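Local coordinates for protein aminopeptidase (PDB 4EFD) that probably removes amino acids from the N-termini of peptides, as a metal-dependent exopeptidase of the M17 (leucine aminopeptidase) family, at residues 24-29 against 180-185; 220-225 against 264-269; 283-288 against 332-337; 353-358 against 365-370. All coordinates share one frame; numbering follows the deposited sequence.

Contact 1 (24-29 against 180-185)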
loop_
_atom_site.group_PDB
_atom_site.type_symbol
_atom_site.label_atom_id
_atom_site.label_comp_id
_atom_site.label_asym_id
_atom_site.label_seq_id
_atom_site.Cartn_x
_atom_site.Cartn_y
_atom_site.Cartn_z
ATOM N N LYS A 24 -24.701 37.643 -11.844
ATOM C CA LYS A 24 -24.093 38.965 -11.956
ATOM C C LYS A 24 -23.011 39.125 -10.893
ATOM O O LYS A 24 -23.163 38.652 -9.767
ATOM C CB LYS A 24 -25.153 40.060 -11.792
ATOM C CG LYS A 24 -26.210 40.072 -12.889
ATOM N N THR A 25 -21.921 39.794 -11.257
ATOM C CA THR A 25 -20.784 39.968 -10.354
ATOM C C THR A 25 -21.088 40.943 -9.218
ATOM O O THR A 25 -21.983 41.782 -9.325
ATOM C CB THR A 25 -19.524 40.466 -11.105
ATOM O OG1 THR A 25 -18.439 40.622 -10.182
ATOM C CG2 THR A 25 -19.791 41.798 -11.804
ATOM N N ASN A 26 -20.324 40.812 -8.138
ATOM C CA ASN A 26 -20.399 41.720 -6.993
ATOM C C ASN A 26 -19.353 42.833 -7.074
ATOM O O ASN A 26 -19.248 43.656 -6.161
ATOM C CB ASN A 26 -20.196 40.941 -5.689
ATOM C CG ASN A 26 -18.807 40.333 -5.587
ATOM O OD1 ASN A 26 -18.341 39.677 -6.517
ATOM N ND2 ASN A 26 -18.137 40.555 -4.462
ATOM N N VAL A 27 -18.576 42.847 -8.156
ATOM C CA VAL A 27 -17.466 43.783 -8.310
ATOM C C VAL A 27 -17.805 44.881 -9.317
ATOM O O VAL A 27 -18.383 44.608 -10.371
ATOM C CB VAL A 27 -16.187 43.062 -8.786
ATOM C CG1 VAL A 27 -14.986 43.995 -8.702
ATOM C CG2 VAL A 27 -15.945 41.808 -7.965
ATOM N N CYS A 28 -17.449 46.116 -8.976
ATOM C CA CYS A 28 -17.568 47.253 -9.891
ATOM C C CYS A 28 -16.240 48.002 -9.929
ATOM O O CYS A 28 -15.483 47.990 -8.953
ATOM C CB CYS A 28 -18.702 48.184 -9.461
ATOM S SG CYS A 28 -18.509 48.881 -7.810
ATOM N N PHE A 29 -15.965 48.654 -11.056
ATOM C CA PHE A 29 -14.659 49.265 -11.296
ATOM C C PHE A 29 -14.750 50.763 -11.582
ATOM O O PHE A 29 -15.612 51.214 -12.339
ATOM C CB PHE A 29 -13.958 48.551 -12.454
ATOM C CG PHE A 29 -13.700 47.095 -12.193
ATOM C CD1 PHE A 29 -14.591 46.128 -12.633
ATOM C CD2 PHE A 29 -12.571 46.694 -11.493
ATOM C CE1 PHE A 29 -14.358 44.781 -12.388
ATOM C CE2 PHE A 29 -12.328 45.352 -11.243
ATOM C CZ PHE A 29 -13.224 44.392 -11.691
ATOM N N GLY A 180 -25.374 34.629 0.713
ATOM C CA GLY A 180 -25.689 35.947 1.260
ATOM C C GLY A 180 -24.547 36.502 2.094
ATOM O O GLY A 180 -24.747 37.409 2.901
ATOM N N LYS A 181 -23.350 35.953 1.900
ATOM C CA LYS A 181 -22.154 36.393 2.617
ATOM C C LYS A 181 -21.192 37.174 1.714
ATOM O O LYS A 181 -20.193 37.714 2.190
ATOM C CB LYS A 181 -21.436 35.181 3.211
ATOM C CG LYS A 181 -22.315 34.327 4.120
ATOM C CD LYS A 181 -21.592 33.072 4.586
ATOM C CE LYS A 181 -22.484 32.216 5.476
ATOM N NZ LYS A 181 -21.728 31.102 6.112
ATOM N N VAL A 182 -21.497 37.235 0.418
ATOM C CA VAL A 182 -20.641 37.913 -0.550
ATOM C C VAL A 182 -20.855 39.422 -0.473
ATOM O O VAL A 182 -21.932 39.922 -0.804
ATOM C CB VAL A 182 -20.924 37.434 -1.992
ATOM C CG1 VAL A 182 -20.056 38.190 -2.988
ATOM C CG2 VAL A 182 -20.695 35.930 -2.113
ATOM N N SER A 183 -19.825 40.138 -0.028
ATOM C CA SER A 183 -19.875 41.594 0.061
ATOM C C SER A 183 -19.667 42.224 -1.312
ATOM O O SER A 183 -18.941 41.685 -2.147
ATOM C CB SER A 183 -18.802 42.105 1.021
ATOM O OG SER A 183 -18.950 41.528 2.305
ATOM N N ARG A 184 -20.317 43.363 -1.539
ATOM C CA ARG A 184 -20.072 44.166 -2.737
ATOM C C ARG A 184 -18.679 44.784 -2.664
ATOM O O ARG A 184 -18.236 45.198 -1.593
ATOM C CB ARG A 184 -21.127 45.264 -2.887
ATOM C CG ARG A 184 -22.309 44.867 -3.746
ATOM C CD ARG A 184 -23.495 45.788 -3.518
ATOM N NE ARG A 184 -24.306 45.376 -2.368
ATOM C CZ ARG A 184 -25.538 44.864 -2.430
ATOM N NH1 ARG A 184 -26.167 44.693 -3.592
ATOM N NH2 ARG A 184 -26.162 44.526 -1.308
ATOM N N LEU A 185 -17.993 44.832 -3.804
ATOM C CA LEU A 185 -16.641 45.374 -3.871
ATOM C C LEU A 185 -16.535 46.440 -4.956
ATOM O O LEU A 185 -17.001 46.237 -6.079
ATOM C CB LEU A 185 -15.631 44.258 -4.146
ATOM C CG LEU A 185 -15.586 43.105 -3.138
ATOM C CD1 LEU A 185 -14.564 42.068 -3.575
ATOM C CD2 LEU A 185 -15.271 43.608 -1.738
#
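The side chain of N26 crosses that of V182 at about a right angle, and its carboxamide passes one N-H to the backbone beside it. N26 ND2 donates to S183 O over 2.7 Å, with an N-H...O angle of 161° and the acceptor lying almost in the amide plane. The same nitrogen touches V182 CG1 at 3.4 Å, and on L185 its nearest side-chain atom is CG, 3.8 Å from N26 ND2. What turns the amide toward 180-185 is the first torsion of N26 (65°), which sets CG between the backbone N and the carbonyl carbon. Q208 of helix 197-215 takes up N26 OD1, so both ends of the amide are held and its rotation is fixed. From N26 onward the backbones take over. L185 N donates to N26 O at 2.9 Å, and C28 N returns a bond of the same length, 2.9 Å, to L185 O. Together they frame a parallel bridge between V27 and L185, whose side chains share one face of the sheet. V27 CA also lies 3.3 Å from L185 O, in a CA-H...O contact. Ahead of the bridge, T25 OG1 accepts from V27 N at 3.0 Å, an ST turn that bends the chain into strand 27-31, the outermost strand of its sheet within the chain. R184 leads its guanidinium away, to N139 O. Chemically, the N26 amide acts as an extra rung: it satisfies a carbonyl just before strand 184-189 begins, while its own oxygen ties this edge of the sheet to helix 197-215.

Contact 2 (220-225 against 264-269)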
loop_
_atom_site.group_PDB
_atom_site.type_symbol
_atom_site.label_atom_id
_atom_site.label_comp_id
_atom_site.label_asym_id
_atom_site.label_seq_id
_atom_site.Cartn_x
_atom_site.Cartn_y
_atom_site.Cartn_z
ATOM N N LEU A 220 -25.683 19.013 -8.612
ATOM C CA LEU A 220 -26.278 20.263 -9.102
ATOM C C LEU A 220 -25.829 20.575 -10.532
ATOM O O LEU A 220 -26.667 20.765 -11.416
ATOM C CB LEU A 220 -25.933 21.433 -8.175
ATOM C CG LEU A 220 -26.576 21.395 -6.784
ATOM C CD1 LEU A 220 -26.114 22.576 -5.949
ATOM C CD2 LEU A 220 -28.091 21.371 -6.882
ATOM N N LEU A 221 -24.516 20.635 -10.753
ATOM C CA LEU A 221 -23.972 20.810 -12.103
ATOM C C LEU A 221 -23.769 19.447 -12.762
ATOM O O LEU A 221 -22.767 18.769 -12.522
ATOM C CB LEU A 221 -22.654 21.590 -12.087
ATOM C CG LEU A 221 -22.070 21.897 -13.474
ATOM C CD1 LEU A 221 -22.928 22.917 -14.218
ATOM C CD2 LEU A 221 -20.637 22.385 -13.370
ATOM N N THR A 222 -24.734 19.056 -13.589
ATOM C CA THR A 222 -24.690 17.792 -14.311
ATOM C C THR A 222 -24.487 18.070 -15.801
ATOM O O THR A 222 -24.399 19.230 -16.212
ATOM C CB THR A 222 -25.987 16.990 -14.093
ATOM O OG1 THR A 222 -27.078 17.633 -14.764
ATOM C CG2 THR A 222 -26.306 16.882 -12.607
ATOM N N THR A 223 -24.411 17.013 -16.605
ATOM C CA THR A 223 -24.258 17.169 -18.051
ATOM C C THR A 223 -25.472 17.874 -18.655
ATOM O O THR A 223 -25.338 18.639 -19.610
ATOM C CB THR A 223 -24.056 15.813 -18.767
ATOM O OG1 THR A 223 -25.201 14.977 -18.557
ATOM C CG2 THR A 223 -22.809 15.109 -18.251
ATOM N N ALA A 224 -26.649 17.618 -18.082
ATOM C CA ALA A 224 -27.893 18.237 -18.540
ATOM C C ALA A 224 -27.994 19.709 -18.128
ATOM O O ALA A 224 -28.386 20.550 -18.935
ATOM C CB ALA A 224 -29.096 17.458 -18.016
ATOM N N THR A 225 -27.647 20.014 -16.878
ATOM C CA THR A 225 -27.743 21.388 -16.373
ATOM C C THR A 225 -26.681 22.309 -16.974
ATOM O O THR A 225 -26.953 23.485 -17.207
ATOM C CB THR A 225 -27.662 21.458 -14.832
ATOM O OG1 THR A 225 -26.444 20.858 -14.381
ATOM C CG2 THR A 225 -28.844 20.746 -14.201
ATOM N N ALA A 264 -24.264 6.344 -17.460
ATOM C CA ALA A 264 -24.871 7.300 -16.530
ATOM C C ALA A 264 -26.385 7.441 -16.671
ATOM O O ALA A 264 -26.984 6.965 -17.637
ATOM C CB ALA A 264 -24.214 8.658 -16.687
ATOM N N PHE A 265 -26.989 8.102 -15.685
ATOM C CA PHE A 265 -28.421 8.394 -15.691
ATOM C C PHE A 265 -28.756 9.462 -16.733
ATOM O O PHE A 265 -29.747 9.343 -17.455
ATOM C CB PHE A 265 -28.875 8.861 -14.305
ATOM N N GLU A 266 -27.927 10.504 -16.795
ATOM C CA GLU A 266 -28.058 11.550 -17.809
ATOM C C GLU A 266 -27.052 11.318 -18.929
ATOM O O GLU A 266 -25.875 11.060 -18.671
ATOM C CB GLU A 266 -27.842 12.930 -17.190
ATOM C CG GLU A 266 -28.986 13.385 -16.290
ATOM C CD GLU A 266 -28.765 14.770 -15.713
ATOM O OE1 GLU A 266 -27.732 15.395 -16.036
ATOM O OE2 GLU A 266 -29.627 15.233 -14.934
ATOM N N ALA A 267 -27.523 11.425 -20.171
ATOM C CA ALA A 267 -26.721 11.085 -21.344
ATOM C C ALA A 267 -25.517 12.014 -21.521
ATOM O O ALA A 267 -25.544 13.157 -21.064
ATOM C CB ALA A 267 -27.591 11.113 -22.595
ATOM N N PRO A 268 -24.455 11.519 -22.184
ATOM C CA PRO A 268 -23.303 12.360 -22.494
ATOM C C PRO A 268 -23.615 13.302 -23.652
ATOM O O PRO A 268 -24.350 12.928 -24.566
ATOM C CB PRO A 268 -22.225 11.348 -22.889
ATOM C CG PRO A 268 -22.973 10.192 -23.428
ATOM C CD PRO A 268 -24.304 10.157 -22.729
ATOM N N ARG A 269 -23.061 14.510 -23.604
ATOM C CA ARG A 269 -23.389 15.556 -24.568
ATOM C C ARG A 269 -22.130 16.207 -25.132
ATOM O O ARG A 269 -21.221 16.568 -24.383
ATOM C CB ARG A 269 -24.261 16.626 -23.899
ATOM C CG ARG A 269 -25.643 16.128 -23.476
ATOM C CD ARG A 269 -26.176 16.830 -22.241
ATOM N NE ARG A 269 -27.106 15.977 -21.498
ATOM C CZ ARG A 269 -28.408 15.848 -21.753
ATOM N NH1 ARG A 269 -29.142 15.034 -21.002
ATOM N NH2 ARG A 269 -28.988 16.517 -22.746
#
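E266 is the first residue of 264-269 to touch 220-225, reaching T222 and A224 with a side chain that is extended beyond CG and crosses that of T222 at about a right angle. T222 OG1 donates to E266 OE1 at 2.7 Å, meeting the syn lone pair of that oxygen. A224 N reaches the same oxygen at 3.2 Å from above the carboxylate plane (38° out of it), so two donors grip E266 OE1. A224 CB is equally near this oxygen, which makes for close packing. Next, A267 contributes its backbone: A267 O accepts from T223 OG1 at 3.1 Å. R269 closes the segment. R269 CD lies 3.3 Å from T223 O, and the guanidinium passes with one face toward A224 CA, offset to the rim, while T223 OG1 sits at its edge. R269 NE also makes a weak bond to A267 O within the segment. The carboxylate thus lies at the start of helix 223-237, where the helix dipole would probably favour its negative charge. T222 is the N-cap: T225 N donates to T222 OG1 at 3.2 Å, and T222 N to T225 OG1 in return. This is a capping box, here supplemented by a glutamate from the loop between helix 255-261 and strand 269-275.

Contact 3 (283-288 against 332-337)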
loop_
_atom_site.group_PDB
_atom_site.type_symbol
_atom_site.label_atom_id
_atom_site.label_comp_id
_atom_site.label_asym_id
_atom_site.label_seq_id
_atom_site.Cartn_x
_atom_site.Cartn_y
_atom_site.Cartn_z
ATOM N N LYS A 283 -8.363 36.204 -35.938
ATOM C CA LYS A 283 -7.985 34.789 -35.897
ATOM C C LYS A 283 -9.225 33.902 -35.777
ATOM O O LYS A 283 -10.298 34.373 -35.398
ATOM C CB LYS A 283 -7.042 34.516 -34.716
ATOM C CG LYS A 283 -5.882 33.576 -35.044
ATOM C CD LYS A 283 -4.636 34.353 -35.474
ATOM C CE LYS A 283 -3.777 33.569 -36.452
ATOM N NZ LYS A 283 -2.590 34.356 -36.898
ATOM N N LYS A 284 -9.068 32.621 -36.101
ATOM C CA LYS A 284 -10.139 31.635 -35.950
ATOM C C LYS A 284 -9.714 30.572 -34.934
ATOM O O LYS A 284 -8.916 29.689 -35.250
ATOM C CB LYS A 284 -10.473 30.994 -37.300
ATOM C CG LYS A 284 -10.953 31.988 -38.352
ATOM C CD LYS A 284 -11.440 31.297 -39.623
ATOM C CE LYS A 284 -10.284 30.774 -40.466
ATOM N NZ LYS A 284 -10.742 30.224 -41.776
ATOM N N VAL A 285 -10.246 30.667 -33.715
ATOM C CA VAL A 285 -9.839 29.793 -32.612
ATOM C C VAL A 285 -10.952 28.835 -32.195
ATOM O O VAL A 285 -12.110 29.234 -32.079
ATOM C CB VAL A 285 -9.419 30.615 -31.380
ATOM C CG1 VAL A 285 -8.933 29.697 -30.264
ATOM C CG2 VAL A 285 -8.342 31.625 -31.755
ATOM N N SER A 286 -10.589 27.572 -31.967
ATOM C CA SER A 286 -11.517 26.562 -31.457
ATOM C C SER A 286 -11.124 26.154 -30.042
ATOM O O SER A 286 -9.974 25.800 -29.793
ATOM C CB SER A 286 -11.530 25.330 -32.364
ATOM O OG SER A 286 -12.342 25.541 -33.506
ATOM N N LEU A 287 -12.084 26.205 -29.123
ATOM C CA LEU A 287 -11.847 25.840 -27.728
ATOM C C LEU A 287 -12.515 24.506 -27.400
ATOM O O LEU A 287 -13.664 24.276 -27.775
ATOM C CB LEU A 287 -12.377 26.928 -26.794
ATOM C CG LEU A 287 -11.854 28.350 -27.007
ATOM C CD1 LEU A 287 -12.606 29.323 -26.114
ATOM C CD2 LEU A 287 -10.363 28.425 -26.737
ATOM N N VAL A 288 -11.787 23.630 -26.710
ATOM C CA VAL A 288 -12.316 22.336 -26.267
ATOM C C VAL A 288 -12.114 22.192 -24.759
ATOM O O VAL A 288 -11.055 22.540 -24.237
ATOM C CB VAL A 288 -11.632 21.162 -26.995
ATOM C CG1 VAL A 288 -12.295 19.844 -26.627
ATOM C CG2 VAL A 288 -11.679 21.371 -28.499
ATOM N N GLN A 332 -15.086 40.593 -29.021
ATOM C CA GLN A 332 -13.696 40.504 -29.463
ATOM C C GLN A 332 -13.646 40.028 -30.915
ATOM O O GLN A 332 -14.497 39.240 -31.336
ATOM C CB GLN A 332 -12.896 39.567 -28.554
ATOM C CG GLN A 332 -12.618 40.151 -27.173
ATOM C CD GLN A 332 -11.867 39.194 -26.263
ATOM O OE1 GLN A 332 -12.246 38.033 -26.115
ATOM N NE2 GLN A 332 -10.801 39.684 -25.639
ATOM N N PRO A 333 -12.653 40.504 -31.689
ATOM C CA PRO A 333 -12.591 40.208 -33.124
ATOM C C PRO A 333 -12.011 38.822 -33.448
ATOM O O PRO A 333 -11.151 38.699 -34.323
ATOM C CB PRO A 333 -11.689 41.325 -33.656
ATOM C CG PRO A 333 -10.753 41.598 -32.537
ATOM C CD PRO A 333 -11.541 41.379 -31.268
ATOM N N VAL A 334 -12.501 37.793 -32.761
ATOM C CA VAL A 334 -12.045 36.422 -32.968
ATOM C C VAL A 334 -13.241 35.532 -33.282
ATOM O O VAL A 334 -14.213 35.513 -32.527
ATOM C CB VAL A 334 -11.341 35.867 -31.711
ATOM C CG1 VAL A 334 -10.762 34.486 -31.989
ATOM C CG2 VAL A 334 -10.252 36.819 -31.242
ATOM N N GLN A 335 -13.177 34.810 -34.398
ATOM C CA GLN A 335 -14.183 33.801 -34.710
ATOM C C GLN A 335 -13.933 32.611 -33.795
ATOM O O GLN A 335 -12.881 31.973 -33.866
ATOM C CB GLN A 335 -14.120 33.378 -36.177
ATOM C CG GLN A 335 -15.293 32.501 -36.608
ATOM C CD GLN A 335 -15.261 32.129 -38.082
ATOM O OE1 GLN A 335 -16.063 31.315 -38.543
ATOM N NE2 GLN A 335 -14.334 32.724 -38.829
ATOM N N LEU A 336 -14.906 32.322 -32.937
ATOM C CA LEU A 336 -14.703 31.423 -31.810
ATOM C C LEU A 336 -15.689 30.263 -31.835
ATOM O O LEU A 336 -16.880 30.457 -32.081
ATOM C CB LEU A 336 -14.865 32.210 -30.507
ATOM C CG LEU A 336 -13.975 31.818 -29.332
ATOM C CD1 LEU A 336 -12.517 32.115 -29.644
ATOM C CD2 LEU A 336 -14.414 32.559 -28.082
ATOM N N SER A 337 -15.180 29.057 -31.597
ATOM C CA SER A 337 -16.022 27.902 -31.309
ATOM C C SER A 337 -15.663 27.395 -29.917
ATOM O O SER A 337 -14.553 27.628 -29.433
ATOM C CB SER A 337 -15.843 26.802 -32.358
ATOM O OG SER A 337 -14.635 26.090 -32.172
HETATM O O HOH W 1 -14.449 24.119 -30.337
#
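The flat carboxamide of Q335 is met at its nitrogen end by the methylenes of K284, which stand to one side of the amide plane and beyond its rim; Q335 NE2 is 3.3 Å from K284 CD. The two side chains run side by side in the same direction, Q335 fully extended and K284 bending away at its third torsion (-75°), which carries the ammonium off. Further along this face S286 and S337 pair: S286 OG and S337 OG are hydrogen-bonded at 2.7 Å. A water extends the polar line, lying 2.7 Å from S337 OG and donating to L287 O. Four backbone bonds hold the strands in parallel register, running from Q335 N to K283 O, V285 N to Q335 O, S337 N to V285 O and L287 N to S337 O. The last of them, L287 N to S337 O, measures 2.9 Å. The strand axes differ in direction by 23°. On the opposite face the contact is apolar. V285 CG2 meets V334 CG1 at 3.8 Å, and L336 CD1 reaches V285 CB at 3.9 Å. Helices 315-330 and 512-520 cover this apolar face, placing F324 and F519 on L336, whereas A386 of helix 375-388 packs on S286 across the sheet. With helix 315-330 linking them, strands 283-293 and 334-344 form a beta-alpha-beta crossover within the eight-stranded sheet, flanked by strand 396-401 on one side and strand 269-275 on the other.

Contact 4 (353-358 against 365-370)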
loop_
_atom_site.group_PDB
_atom_site.type_symbol
_atom_site.label_atom_id
_atom_site.label_comp_id
_atom_site.label_asym_id
_atom_site.label_seq_id
_atom_site.Cartn_x
_atom_site.Cartn_y
_atom_site.Cartn_z
ATOM N N ARG A 353 -15.570 -1.584 -18.601
ATOM C CA ARG A 353 -14.929 -0.966 -19.771
ATOM C C ARG A 353 -13.397 -1.080 -19.784
ATOM O O ARG A 353 -12.737 -0.403 -20.574
ATOM C CB ARG A 353 -15.343 0.505 -19.930
ATOM C CG ARG A 353 -16.844 0.740 -19.882
ATOM C CD ARG A 353 -17.181 2.212 -20.054
ATOM N NE ARG A 353 -16.394 3.066 -19.166
ATOM C CZ ARG A 353 -15.339 3.775 -19.554
ATOM N NH1 ARG A 353 -14.940 3.738 -20.819
ATOM N NH2 ARG A 353 -14.682 4.525 -18.680
ATOM N N ASN A 354 -12.837 -1.937 -18.931
ATOM C CA ASN A 354 -11.392 -2.167 -18.909
ATOM C C ASN A 354 -11.005 -3.089 -20.068
ATOM O O ASN A 354 -11.643 -4.122 -20.279
ATOM C CB ASN A 354 -10.966 -2.780 -17.574
ATOM C CG ASN A 354 -9.499 -2.543 -17.261
ATOM O OD1 ASN A 354 -9.101 -1.434 -16.905
ATOM N ND2 ASN A 354 -8.692 -3.591 -17.375
ATOM N N ASP A 355 -9.976 -2.696 -20.818
ATOM C CA ASP A 355 -9.518 -3.410 -22.023
ATOM C C ASP A 355 -10.479 -3.306 -23.218
ATOM O O ASP A 355 -10.328 -4.038 -24.197
ATOM C CB ASP A 355 -9.195 -4.884 -21.719
ATOM C CG ASP A 355 -8.163 -5.042 -20.617
ATOM O OD1 ASP A 355 -7.094 -4.398 -20.702
ATOM O OD2 ASP A 355 -8.420 -5.814 -19.668
ATOM N N ASP A 356 -11.446 -2.392 -23.145
ATOM C CA ASP A 356 -12.325 -2.111 -24.282
ATOM C C ASP A 356 -11.541 -1.419 -25.390
ATOM O O ASP A 356 -10.596 -0.679 -25.119
ATOM C CB ASP A 356 -13.491 -1.199 -23.872
ATOM C CG ASP A 356 -14.661 -1.959 -23.265
ATOM O OD1 ASP A 356 -14.520 -3.155 -22.947
ATOM O OD2 ASP A 356 -15.736 -1.346 -23.103
ATOM N N ILE A 357 -11.946 -1.658 -26.634
ATOM C CA ILE A 357 -11.406 -0.928 -27.774
ATOM C C ILE A 357 -12.476 0.022 -28.301
ATOM O O ILE A 357 -13.573 -0.405 -28.666
ATOM C CB ILE A 357 -10.936 -1.870 -28.893
ATOM C CG1 ILE A 357 -9.771 -2.731 -28.396
ATOM C CG2 ILE A 357 -10.503 -1.067 -30.115
ATOM C CD1 ILE A 357 -9.208 -3.675 -29.440
ATOM N N ILE A 358 -12.145 1.310 -28.328
ATOM C CA ILE A 358 -13.073 2.356 -28.743
ATOM C C ILE A 358 -12.704 2.881 -30.123
ATOM O O ILE A 358 -11.556 3.263 -30.353
ATOM C CB ILE A 358 -13.031 3.549 -27.767
ATOM C CG1 ILE A 358 -13.459 3.113 -26.364
ATOM C CG2 ILE A 358 -13.925 4.675 -28.260
ATOM C CD1 ILE A 358 -13.162 4.145 -25.300
ATOM N N THR A 365 -8.290 3.875 -33.296
ATOM C CA THR A 365 -8.810 3.055 -32.205
ATOM C C THR A 365 -7.997 3.240 -30.927
ATOM O O THR A 365 -6.782 3.432 -30.975
ATOM C CB THR A 365 -8.832 1.566 -32.592
ATOM O OG1 THR A 365 -7.559 1.189 -33.136
ATOM C CG2 THR A 365 -9.924 1.303 -33.621
ATOM N N VAL A 366 -8.683 3.187 -29.788
ATOM C CA VAL A 366 -8.053 3.365 -28.479
ATOM C C VAL A 366 -8.361 2.183 -27.567
ATOM O O VAL A 366 -9.525 1.871 -27.322
ATOM C CB VAL A 366 -8.544 4.654 -27.792
ATOM C CG1 VAL A 366 -8.027 4.730 -26.359
ATOM C CG2 VAL A 366 -8.112 5.874 -28.586
ATOM N N GLU A 367 -7.312 1.528 -27.072
ATOM C CA GLU A 367 -7.459 0.480 -26.067
ATOM C C GLU A 367 -7.505 1.131 -24.689
ATOM O O GLU A 367 -6.565 1.819 -24.292
ATOM C CB GLU A 367 -6.293 -0.511 -26.136
ATOM C CG GLU A 367 -6.444 -1.718 -25.203
ATOM C CD GLU A 367 -5.205 -2.604 -25.146
ATOM O OE1 GLU A 367 -4.123 -2.177 -25.608
ATOM O OE2 GLU A 367 -5.318 -3.736 -24.626
ATOM N N VAL A 368 -8.599 0.914 -23.965
ATOM C CA VAL A 368 -8.750 1.468 -22.623
ATOM C C VAL A 368 -8.117 0.524 -21.602
ATOM O O VAL A 368 -8.772 -0.381 -21.089
ATOM C CB VAL A 368 -10.234 1.716 -22.276
ATOM C CG1 VAL A 368 -10.363 2.332 -20.888
ATOM C CG2 VAL A 368 -10.878 2.615 -23.321
ATOM N N ILE A 369 -6.833 0.734 -21.327
ATOM C CA ILE A 369 -6.114 -0.075 -20.336
ATOM C C ILE A 369 -6.370 0.413 -18.907
ATOM O O ILE A 369 -6.168 -0.335 -17.951
ATOM C CB ILE A 369 -4.584 -0.130 -20.615
ATOM C CG1 ILE A 369 -3.924 1.239 -20.407
ATOM C CG2 ILE A 369 -4.319 -0.649 -22.024
ATOM C CD1 ILE A 369 -2.463 1.270 -20.807
ATOM N N ASN A 370 -6.805 1.665 -18.768
ATOM C CA ASN A 370 -7.152 2.231 -17.465
ATOM C C ASN A 370 -8.406 3.104 -17.567
ATOM O O ASN A 370 -8.390 4.159 -18.206
ATOM C CB ASN A 370 -5.975 3.040 -16.911
ATOM C CG ASN A 370 -6.098 3.315 -15.420
ATOM O OD1 ASN A 370 -7.202 3.421 -14.881
ATOM N ND2 ASN A 370 -4.959 3.431 -14.747
#
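I358 and V368 meet through their branch ends on one face of the hairpin, I358 CD1 lying 3.4 Å from V368 CG2. On the other face I357 CG2 approaches T365 CB at 4.0 Å. Between these faces runs the backbone ladder. I358 and V366 form a hydrogen-bonded antiparallel pair, with I358 N to V366 O and V366 N to I358 O both at 2.9 Å. V368 N then donates to D356 O at 2.8 Å in an almost straight bond (177°). A last bond, D355 N to V368 O, is short at 2.6 Å. The next shell explains how D355 N gets there: R353 to D356 make a type II turn, which presents this amide to V368, itself the centre of an inverse gamma turn. V368 CG1 packs over the turn, 3.6 Å from R353 O. The carboxylates of D355 and E367 come within 4.4 Å (OD1 to OE2), which would probably raise the proton affinity of one of them; E367 OE1 is also hydrogen-bonded to S456. Farther out, the second subunit holds the hairpin: its Y294 bonds D356 OD1, its N219 bonds I357 O, and its A168 O bonds T365 OG1. In this way the hairpin is part of a subunit interface. Within its own chain, strand 365-368 is the middle one of three, antiparallel to 356-359 and parallel to 461-462, whose M461 joins it through backbone bonds with T365 and E367.

In the fold
The four contacts are separate in space and in series along the chain. Contact 1 closes an edge of the N-terminal, macro-like sheet, with its centre about 30 Å from those of contacts 2 and 3, and about 47 Å from contact 4 across the chain's centre. The other three belong to the catalytic domain. Contacts 2 and 3 come within about 10 Å at their nearest atoms, strand 334-344 running from contact 3 to L342, which touches T223. Contact 4 lies about 9 Å from contact 2 at nearest atoms. In M17 enzymes the metal site sits at the C-terminal ends of the central strands; contact 3 is at their beginnings, while N370 of contact 4 opens the family's NTDAEGR signature.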